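Local coordinates for E2A dna-binding protein (Human adenovirus 5, PDB 2WB0) that binds single-stranded DNA and supports elongation in viral strand-displacement replication, unwinding the template without ATP by forming multimers, and also enhances the rate of initiation, at residues Ala103-Gly107 with Glu108-Leu112; Ser262-Ala265 with Ser266-His269; Ala163-Val167 with His168-Cys172; Asp302-Asn305 with Ala306-Val310. All coordinates share one frame; numbering follows the deposited sequence.

Contact 1 of 4, residues Ala103-Gly107 with Glu108-Leu112. With ZN (zinc ion), chain B.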
loop_
_atom_site.group_PDB
_atom_site.type_symbol
_atom_site.label_atom_id
_atom_site.label_comp_id
_atom_site.label_asym_id
_atom_site.label_seq_id
_atom_site.Cartn_x
_atom_site.Cartn_y
_atom_site.Cartn_z
ATOM N N ALA A 103 4.457 10.036 12.935
ATOM C CA ALA A 103 5.638 10.920 12.950
ATOM C C ALA A 103 5.419 12.166 13.780
ATOM O O ALA A 103 6.103 13.156 13.527
ATOM C CB ALA A 103 6.027 11.381 11.554
ATOM N N GLU A 104 4.496 12.163 14.719
ATOM C CA GLU A 104 4.120 13.401 15.478
ATOM C C GLU A 104 4.852 13.426 16.835
ATOM O O GLU A 104 5.238 14.498 17.347
ATOM C CB GLU A 104 2.632 13.361 15.745
ATOM C CG GLU A 104 1.834 14.647 15.886
ATOM C CD GLU A 104 0.318 14.381 15.664
ATOM O OE1 GLU A 104 -0.331 15.060 14.814
ATOM O OE2 GLU A 104 -0.233 13.457 16.307
ATOM N N ILE A 105 4.963 12.270 17.443
ATOM C CA ILE A 105 5.538 12.169 18.762
ATOM C C ILE A 105 6.770 11.279 18.708
ATOM O O ILE A 105 6.724 10.108 18.309
ATOM C CB ILE A 105 4.522 11.546 19.782
ATOM C CG1 ILE A 105 3.128 12.209 19.682
ATOM C CG2 ILE A 105 5.164 11.375 21.178
ATOM C CD1 ILE A 105 2.585 12.793 20.931
ATOM N N GLU A 106 7.868 11.826 19.199
ATOM C CA GLU A 106 9.133 11.079 19.215
ATOM C C GLU A 106 9.045 9.704 19.883
ATOM O O GLU A 106 8.567 9.572 21.016
ATOM C CB GLU A 106 10.269 11.976 19.765
ATOM C CG GLU A 106 11.644 11.497 19.338
ATOM C CD GLU A 106 11.907 11.615 17.786
ATOM O OE1 GLU A 106 12.759 10.814 17.325
ATOM O OE2 GLU A 106 11.299 12.471 17.038
ATOM N N GLY A 107 9.450 8.660 19.141
ATOM C CA GLY A 107 9.461 7.298 19.626
ATOM C C GLY A 107 8.105 6.644 19.633
ATOM O O GLY A 107 7.978 5.458 19.986
ATOM N N GLU A 108 7.057 7.389 19.278
ATOM C CA GLU A 108 5.713 6.825 19.399
ATOM C C GLU A 108 5.144 6.388 18.043
ATOM O O GLU A 108 5.087 7.221 17.112
ATOM C CB GLU A 108 4.787 7.839 20.069
ATOM C CG GLU A 108 3.367 7.290 20.393
ATOM C CD GLU A 108 2.553 8.357 21.064
ATOM O OE1 GLU A 108 2.950 8.694 22.197
ATOM O OE2 GLU A 108 1.578 8.863 20.439
ATOM N N LEU A 109 4.721 5.106 17.947
ATOM C CA LEU A 109 3.911 4.646 16.787
ATOM C C LEU A 109 2.425 4.401 17.149
ATOM O O LEU A 109 2.136 4.058 18.279
ATOM C CB LEU A 109 4.479 3.392 16.155
ATOM C CG LEU A 109 5.912 3.604 15.674
ATOM C CD1 LEU A 109 6.494 2.279 15.505
ATOM C CD2 LEU A 109 5.893 4.451 14.337
ATOM N N LYS A 110 1.519 4.656 16.213
ATOM C CA LYS A 110 0.076 4.278 16.359
ATOM C C LYS A 110 -0.262 3.238 15.278
ATOM O O LYS A 110 0.236 3.324 14.156
ATOM C CB LYS A 110 -0.863 5.506 16.248
ATOM C CG LYS A 110 -0.596 6.437 17.392
ATOM C CD LYS A 110 -1.306 7.735 17.305
ATOM C CE LYS A 110 -0.593 8.796 18.218
ATOM N NZ LYS A 110 0.766 9.625 17.886
ATOM N N CYS A 111 -1.062 2.231 15.620
ATOM C CA CYS A 111 -1.494 1.232 14.658
ATOM C C CYS A 111 -2.741 1.650 13.924
ATOM O O CYS A 111 -3.189 2.781 14.052
ATOM C CB CYS A 111 -1.691 -0.128 15.348
ATOM S SG CYS A 111 -3.137 -0.160 16.412
ATOM N N LEU A 112 -3.303 0.743 13.127
ATOM C CA LEU A 112 -4.505 1.046 12.333
ATOM C C LEU A 112 -5.738 1.352 13.168
ATOM O O LEU A 112 -6.615 2.077 12.723
ATOM C CB LEU A 112 -4.807 -0.112 11.396
ATOM C CG LEU A 112 -4.231 -0.177 9.992
ATOM C CD1 LEU A 112 -3.379 1.021 9.420
ATOM C CD2 LEU A 112 -3.828 -1.583 9.557
HETATM ZN ZN ZN B . -4.114 -2.186 16.044
HETATM O O HOH W 1 -0.411 12.076 18.293
HETATM O O HOH W 2 4.055 9.764 16.565
#

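Contact 2 of 4, residues Ser262-Ala265 with Ser266-His269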
loop_
_atom_site.group_PDB
_atom_site.type_symbol
_atom_site.label_atom_id
_atom_site.label_comp_id
_atom_site.label_asym_id
_atom_site.label_seq_id
_atom_site.Cartn_x
_atom_site.Cartn_y
_atom_site.Cartn_z
ATOM N N SER A 262 12.700 16.055 -2.204
ATOM C CA SER A 262 12.163 14.648 -2.262
ATOM C C SER A 262 13.222 13.708 -1.869
ATOM O O SER A 262 12.988 12.717 -1.095
ATOM C CB SER A 262 11.915 14.213 -3.736
ATOM O OG SER A 262 10.751 14.783 -4.066
ATOM N N VAL A 263 14.374 13.931 -2.498
ATOM C CA VAL A 263 15.531 13.078 -2.267
ATOM C C VAL A 263 16.045 13.239 -0.841
ATOM O O VAL A 263 16.378 12.243 -0.152
ATOM C CB VAL A 263 16.637 13.309 -3.345
ATOM C CG1 VAL A 263 17.807 12.403 -3.047
ATOM C CG2 VAL A 263 16.060 13.045 -4.748
ATOM N N LEU A 264 16.075 14.477 -0.360
ATOM C CA LEU A 264 16.553 14.756 0.992
ATOM C C LEU A 264 15.661 14.077 2.049
ATOM O O LEU A 264 16.114 13.707 3.188
ATOM C CB LEU A 264 16.554 16.277 1.236
ATOM C CG LEU A 264 17.844 17.127 1.121
ATOM C CD1 LEU A 264 19.187 16.473 0.895
ATOM C CD2 LEU A 264 17.635 18.412 0.346
ATOM N N ALA A 265 14.379 13.931 1.722
ATOM C CA ALA A 265 13.511 13.182 2.662
ATOM C C ALA A 265 14.090 11.820 2.996
ATOM O O ALA A 265 14.095 11.410 4.189
ATOM C CB ALA A 265 12.063 13.024 2.087
ATOM N N SER A 266 14.613 11.118 1.977
ATOM C CA SER A 266 15.254 9.820 2.183
ATOM C C SER A 266 16.626 9.952 2.827
ATOM O O SER A 266 17.031 9.100 3.638
ATOM C CB SER A 266 15.357 9.009 0.880
ATOM O OG SER A 266 14.019 8.698 0.403
ATOM N N VAL A 267 17.370 10.998 2.436
ATOM C CA VAL A 267 18.675 11.206 3.078
ATOM C C VAL A 267 18.530 11.397 4.601
ATOM O O VAL A 267 19.227 10.702 5.424
ATOM C CB VAL A 267 19.453 12.400 2.430
ATOM C CG1 VAL A 267 20.814 12.697 3.268
ATOM C CG2 VAL A 267 19.674 12.121 0.972
ATOM N N HIS A 268 17.618 12.301 4.981
ATOM C CA HIS A 268 17.334 12.555 6.408
ATOM C C HIS A 268 16.625 11.448 7.113
ATOM O O HIS A 268 16.835 11.253 8.330
ATOM C CB HIS A 268 16.487 13.813 6.597
ATOM C CG HIS A 268 17.119 15.046 6.002
ATOM N ND1 HIS A 268 16.380 16.075 5.466
ATOM C CD2 HIS A 268 18.420 15.410 5.870
ATOM C CE1 HIS A 268 17.194 17.032 5.036
ATOM N NE2 HIS A 268 18.438 16.629 5.220
ATOM N N HIS A 269 15.791 10.706 6.382
ATOM C CA HIS A 269 15.099 9.608 7.018
ATOM C C HIS A 269 15.253 8.336 6.178
ATOM O O HIS A 269 14.354 7.951 5.459
ATOM C CB HIS A 269 13.611 9.997 7.154
ATOM C CG HIS A 269 13.424 11.347 7.752
ATOM N ND1 HIS A 269 13.682 11.612 9.096
ATOM C CD2 HIS A 269 13.036 12.513 7.197
ATOM C CE1 HIS A 269 13.392 12.879 9.337
ATOM N NE2 HIS A 269 13.016 13.448 8.206
HETATM O O HOH W 3 13.289 10.147 -1.620
#

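Contact 3 of 4, residues Ala163-Val167 with His168-Cys172. With ZN (zinc ion), chain B.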
loop_
_atom_site.group_PDB
_atom_site.type_symbol
_atom_site.label_atom_id
_atom_site.label_comp_id
_atom_site.label_asym_id
_atom_site.label_seq_id
_atom_site.Cartn_x
_atom_site.Cartn_y
_atom_site.Cartn_z
ATOM N N ALA A 163 10.663 -3.498 19.764
ATOM C CA ALA A 163 9.492 -3.875 18.947
ATOM C C ALA A 163 8.199 -3.224 19.449
ATOM O O ALA A 163 8.145 -2.696 20.573
ATOM C CB ALA A 163 9.344 -5.407 18.896
ATOM N N ARG A 164 7.183 -3.167 18.571
ATOM C CA ARG A 164 5.931 -2.463 18.869
ATOM C C ARG A 164 4.862 -3.358 18.336
ATOM O O ARG A 164 4.961 -3.824 17.188
ATOM C CB ARG A 164 5.842 -1.132 18.065
ATOM C CG ARG A 164 7.050 -0.264 18.345
ATOM C CD ARG A 164 6.805 0.467 19.712
ATOM N NE ARG A 164 7.583 1.717 19.700
ATOM C CZ ARG A 164 8.877 1.700 19.904
ATOM N NH1 ARG A 164 9.405 0.526 20.129
ATOM N NH2 ARG A 164 9.636 2.804 19.899
ATOM N N CYS A 165 3.822 -3.549 19.119
ATOM C CA CYS A 165 2.641 -4.314 18.727
ATOM C C CYS A 165 1.327 -3.481 18.824
ATOM O O CYS A 165 1.253 -2.450 19.530
ATOM C CB CYS A 165 2.554 -5.588 19.611
ATOM S SG CYS A 165 2.079 -5.264 21.364
ATOM N N CYS A 166 0.296 -3.924 18.108
ATOM C CA CYS A 166 -1.071 -3.368 18.235
ATOM C C CYS A 166 -1.470 -3.544 19.727
ATOM O O CYS A 166 -1.091 -4.543 20.314
ATOM C CB CYS A 166 -1.989 -4.211 17.374
ATOM S SG CYS A 166 -3.723 -3.844 17.657
ATOM N N VAL A 167 -2.184 -2.596 20.363
ATOM C CA VAL A 167 -2.451 -2.807 21.826
ATOM C C VAL A 167 -3.243 -4.095 22.105
ATOM O O VAL A 167 -3.082 -4.736 23.171
ATOM C CB VAL A 167 -3.110 -1.568 22.479
ATOM C CG1 VAL A 167 -4.501 -1.322 21.877
ATOM C CG2 VAL A 167 -3.134 -1.749 23.973
ATOM N N HIS A 168 -4.043 -4.520 21.126
ATOM C CA HIS A 168 -4.875 -5.711 21.288
ATOM C C HIS A 168 -4.052 -6.979 21.271
ATOM O O HIS A 168 -4.550 -8.036 21.673
ATOM C CB HIS A 168 -5.915 -5.733 20.199
ATOM C CG HIS A 168 -6.800 -4.523 20.233
ATOM N ND1 HIS A 168 -7.956 -4.474 20.982
ATOM C CD2 HIS A 168 -6.692 -3.322 19.618
ATOM C CE1 HIS A 168 -8.523 -3.288 20.831
ATOM N NE2 HIS A 168 -7.780 -2.570 20.005
ATOM N N ASP A 169 -2.791 -6.846 20.910
ATOM C CA ASP A 169 -1.824 -7.944 20.996
ATOM C C ASP A 169 -0.922 -7.885 22.188
ATOM O O ASP A 169 0.043 -8.654 22.241
ATOM C CB ASP A 169 -1.009 -7.998 19.683
ATOM C CG ASP A 169 -1.915 -8.250 18.443
ATOM O OD1 ASP A 169 -2.986 -8.931 18.603
ATOM O OD2 ASP A 169 -1.581 -7.763 17.329
ATOM N N ALA A 170 -1.190 -6.977 23.155
ATOM C CA ALA A 170 -0.139 -6.666 24.165
ATOM C C ALA A 170 0.229 -7.873 25.062
ATOM O O ALA A 170 1.360 -7.996 25.533
ATOM C CB ALA A 170 -0.514 -5.424 25.019
ATOM N N ALA A 171 -0.687 -8.812 25.192
ATOM C CA ALA A 171 -0.425 -10.036 25.974
ATOM C C ALA A 171 -0.030 -11.262 25.089
ATOM O O ALA A 171 0.110 -12.361 25.588
ATOM C CB ALA A 171 -1.684 -10.349 26.879
ATOM N N CYS A 172 0.132 -11.058 23.777
ATOM C CA CYS A 172 0.576 -12.094 22.849
ATOM C C CYS A 172 2.110 -12.049 22.796
ATOM O O CYS A 172 2.713 -10.999 23.049
ATOM C CB CYS A 172 0.069 -11.805 21.439
ATOM S SG CYS A 172 -1.726 -11.903 21.259
HETATM ZN ZN ZN B . -4.114 -2.186 16.044
HETATM O O HOH W 4 0.802 -6.466 16.900
#

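Contact 4 of 4, residues Asp302-Asn305 with Ala306-Val310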
loop_
_atom_site.group_PDB
_atom_site.type_symbol
_atom_site.label_atom_id
_atom_site.label_comp_id
_atom_site.label_asym_id
_atom_site.label_seq_id
_atom_site.Cartn_x
_atom_site.Cartn_y
_atom_site.Cartn_z
ATOM N N ASP A 302 6.789 5.370 -4.023
ATOM C CA ASP A 302 6.484 4.925 -5.393
ATOM C C ASP A 302 4.997 4.857 -5.532
ATOM O O ASP A 302 4.501 5.133 -6.617
ATOM C CB ASP A 302 7.143 3.547 -5.702
ATOM C CG ASP A 302 8.630 3.665 -5.787
ATOM O OD1 ASP A 302 9.078 4.840 -5.893
ATOM O OD2 ASP A 302 9.335 2.642 -5.682
ATOM N N LEU A 303 4.275 4.525 -4.457
ATOM C CA LEU A 303 2.787 4.496 -4.550
ATOM C C LEU A 303 2.195 5.905 -4.818
ATOM O O LEU A 303 1.279 6.091 -5.646
ATOM C CB LEU A 303 2.174 3.926 -3.264
ATOM C CG LEU A 303 0.840 3.158 -3.280
ATOM C CD1 LEU A 303 0.186 3.049 -1.886
ATOM C CD2 LEU A 303 -0.123 3.148 -4.498
ATOM N N LEU A 304 2.719 6.906 -4.112
ATOM C CA LEU A 304 2.273 8.278 -4.334
ATOM C C LEU A 304 2.665 8.709 -5.741
ATOM O O LEU A 304 1.874 9.308 -6.435
ATOM C CB LEU A 304 2.913 9.203 -3.308
ATOM C CG LEU A 304 2.263 10.521 -2.898
ATOM C CD1 LEU A 304 3.147 11.649 -2.354
ATOM C CD2 LEU A 304 0.817 10.877 -3.383
ATOM N N ASN A 305 3.869 8.343 -6.188
ATOM C CA ASN A 305 4.283 8.695 -7.547
ATOM C C ASN A 305 3.442 7.991 -8.584
ATOM O O ASN A 305 3.232 8.564 -9.673
ATOM C CB ASN A 305 5.745 8.349 -7.845
ATOM C CG ASN A 305 6.723 9.517 -7.569
ATOM O OD1 ASN A 305 6.336 10.681 -7.509
ATOM N ND2 ASN A 305 7.986 9.188 -7.479
ATOM N N ALA A 306 2.910 6.784 -8.270
ATOM C CA ALA A 306 2.016 6.122 -9.257
ATOM C C ALA A 306 0.808 7.027 -9.427
ATOM O O ALA A 306 0.324 7.237 -10.582
ATOM C CB ALA A 306 1.527 4.779 -8.810
ATOM N N LEU A 307 0.294 7.539 -8.319
ATOM C CA LEU A 307 -0.873 8.438 -8.398
ATOM C C LEU A 307 -0.556 9.749 -9.186
ATOM O O LEU A 307 -1.329 10.251 -10.064
ATOM C CB LEU A 307 -1.427 8.750 -6.996
ATOM C CG LEU A 307 -2.548 9.841 -6.926
ATOM C CD1 LEU A 307 -3.810 9.468 -7.722
ATOM C CD2 LEU A 307 -2.969 10.157 -5.441
ATOM N N VAL A 308 0.567 10.318 -8.823
ATOM C CA VAL A 308 1.036 11.600 -9.420
ATOM C C VAL A 308 1.332 11.457 -10.887
ATOM O O VAL A 308 0.959 12.342 -11.697
ATOM C CB VAL A 308 2.218 12.251 -8.564
ATOM C CG1 VAL A 308 2.821 13.501 -9.311
ATOM C CG2 VAL A 308 1.773 12.568 -7.218
ATOM N N MET A 309 1.911 10.331 -11.288
ATOM C CA MET A 309 2.240 10.171 -12.673
ATOM C C MET A 309 0.929 9.903 -13.472
ATOM O O MET A 309 0.834 10.289 -14.645
ATOM C CB MET A 309 3.275 9.050 -12.869
ATOM C CG MET A 309 4.636 9.483 -12.225
ATOM S SD MET A 309 5.916 8.278 -12.498
ATOM C CE MET A 309 6.374 8.591 -14.198
ATOM N N VAL A 310 -0.048 9.243 -12.859
ATOM C CA VAL A 310 -1.355 9.121 -13.581
ATOM C C VAL A 310 -1.959 10.530 -13.828
ATOM O O VAL A 310 -2.532 10.812 -14.924
ATOM C CB VAL A 310 -2.325 8.116 -12.874
ATOM C CG1 VAL A 310 -3.805 8.310 -13.314
ATOM C CG2 VAL A 310 -1.913 6.681 -13.213
#

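Contact 1 of 4, residues Ala103-Gly107 with Glu108-Leu112
A type II beta turn running from I105 to E108 reverses the chain in the loop between strands 95-99 and 118-124, and the amide N of E108 closes it on the carbonyl O of I105 at 2.9 Å. G107 takes the third position of the turn with the positive phi (78°) this type calls for. The side chains of I105 and E108 lie side by side, pointing the same way. CG2 of I105 is anti to its backbone N (chi1 -48° for CG1), which brings it 3.6 Å from OE1 of E108, while CG1 lies alongside OE2. K110 comes across I105 at about a right angle and bends at its last torsion; its NZ makes a salt bridge to E108 OE2 at 2.8 Å, meeting the carboxylate on its anti side. Three bonds grip this ammonium: to E108 OE2, to the carbonyl O of R101 and to a water 2.7 Å from NZ. A second water lies 2.8 Å from both I105 N, whose proton it takes, and E108 O, to which it probably donates, bridging the two arms of the turn. Beyond K110 the chain enters the first zinc site, where C111 SG binds the metal at 2.3 Å together with H113, C166 and C182. E106, pointing away from the other arm, forms a salt bridge with K197 of helix 189-206.

Contact 2 of 4, residues Ser262-Ala265 with Ser266-His269
The last turns of helix 261-268 are closed by i to i+4 backbone bonds: V267 N to V263 O at 3.0 Å, H268 N to L264 O at 2.7 Å and nearly straight (174°), and H269 N to A265 O at 2.9 Å and more bent. S266 N adds a weak bond to V263 O. The carbonyl O of L264 also lies over one face of the H268 ring, 3.1 Å above its plane and offset toward the rim; CG of H268 is anti to its own carbonyl carbon (chi1 -57°), which folds the ring back along the helix. The ring and the L264 side chain cross obliquely, with CE1 of H268 3.9 Å from CB of L264. This is the C-terminal end of the helix that precedes strand 271-276, and H269 is the first residue to leave helical backbone angles. Its ring meets A265 O near the ring plane, at the edge, and CB of H268 over one face. On another side of the helix a water donates to S262 O and bonds S266 OG, 2.6 Å from each; the S266 hydroxyl is also hydrogen-bonded to Q198 of helix 189-206. On that helix S262 packs on F202, A265 on A201, and H269 on K197 and Q198. V263, L264 and V267 touch I258 in the loop before the helix, V267 CB lying 4.4 Å from L264 CD1.

Contact 3 of 4, residues Ala163-Val167 with His168-Cys172
C166 SG meets H168 twice at the first zinc site, a three-cysteine, one-histidine centre in which this sulfur binds the metal alongside C111, H113 and C182. The sulfur lies anti to its backbone N (chi1 170°) and accepts the amide of H168, N to SG 3.5 Å, an N-H to sulfur bond that would be expected to temper the charge on the ligand. It also meets the H168 imidazole in plane at its edge, CD2 being the nearest ring atom at 3.6 Å. V167 CG1 makes an off-centre, oblique CH-pi contact with this ring, 4.1 Å from its centroid, and H113, itself a ligand, meets the ring too. Here the chain leaves strand 158-165 and passes into a short 3-10 turn at V167 to D169. Further out, that turn is fixed by D169 N to C166 O and A170 N to V167 O, both 2.9 Å. D169 lays its carboxylate beside C166, OD2 coming 3.6 Å from CB, and S181 OG and S178 N bond that carboxylate from the loop leading to C182. Behind the ligand, C165 turns its sulfur onto A170 and packs against I118 and F185 of the neighbouring strands. One water ties the first shell to the second, accepting from C166 N and donating to D169 OD2 at 2.7 Å.

Contact 4 of 4, residues Asp302-Asn305 with Ala306-Val310
N305 O receives M309 N at 2.7 Å, one of four i to i+4 backbone bonds that run through this part of helix 300-315. A306 N to D302 O (2.8 Å), L307 N to L303 O (3.2 Å) and V308 N to L304 O (2.9 Å) precede it. The apolar contacts centre on CD2 of L304, which reaches L307 CD2 at 4.4 Å and V308 CG2 at 4.3 Å, touching both. CG2 of V308 is anti to its carbonyl carbon, beside the backbone N, which sets it 3.4 Å from L304 O. M309 does the same one residue on. Its CG, with chi1 -67°, sits 3.1 Å from N305 O before the chain bends at its last torsion. The outer faces are taken by other helices: L303 and A306 pack on M70, F74 and F67 of helix 64-83, L304 on M203 and L206 of helix 189-206, and M309 on W49 and L50 of helix 40-53. The one charged side chain in this part of the helix, D302, is buried, and its OD2 is gripped by T62 OG1 and the amide N of T60. With the carboxylate bonded and these amides paired i to i+4, most of the remaining buried side chains are apolar, consistent with a helix that joins the helical region to the zinc-binding part.

Overall arrangement
Along the chain the order is contact 1, contact 3, contact 2, contact 4. Contacts 1 and 3, centres about 14 Å apart, converge on one zinc ion through C111 and C166, and are further joined by a probable hydrogen bond from R164 to G107 and by L109 packing on R164. Contacts 2 and 4 lie on helices 261-268 and 300-315 in the second zinc-binding region, centres about 18 Å apart, without touching. Helix 189-206 is shared by contacts 1, 2 and 4, each of which packs side chains on it. Contacts 3 and 4, centres about 33 Å apart, lie on opposite sides of the chain's centre, so the four span the protein from a metal site to its helical interior.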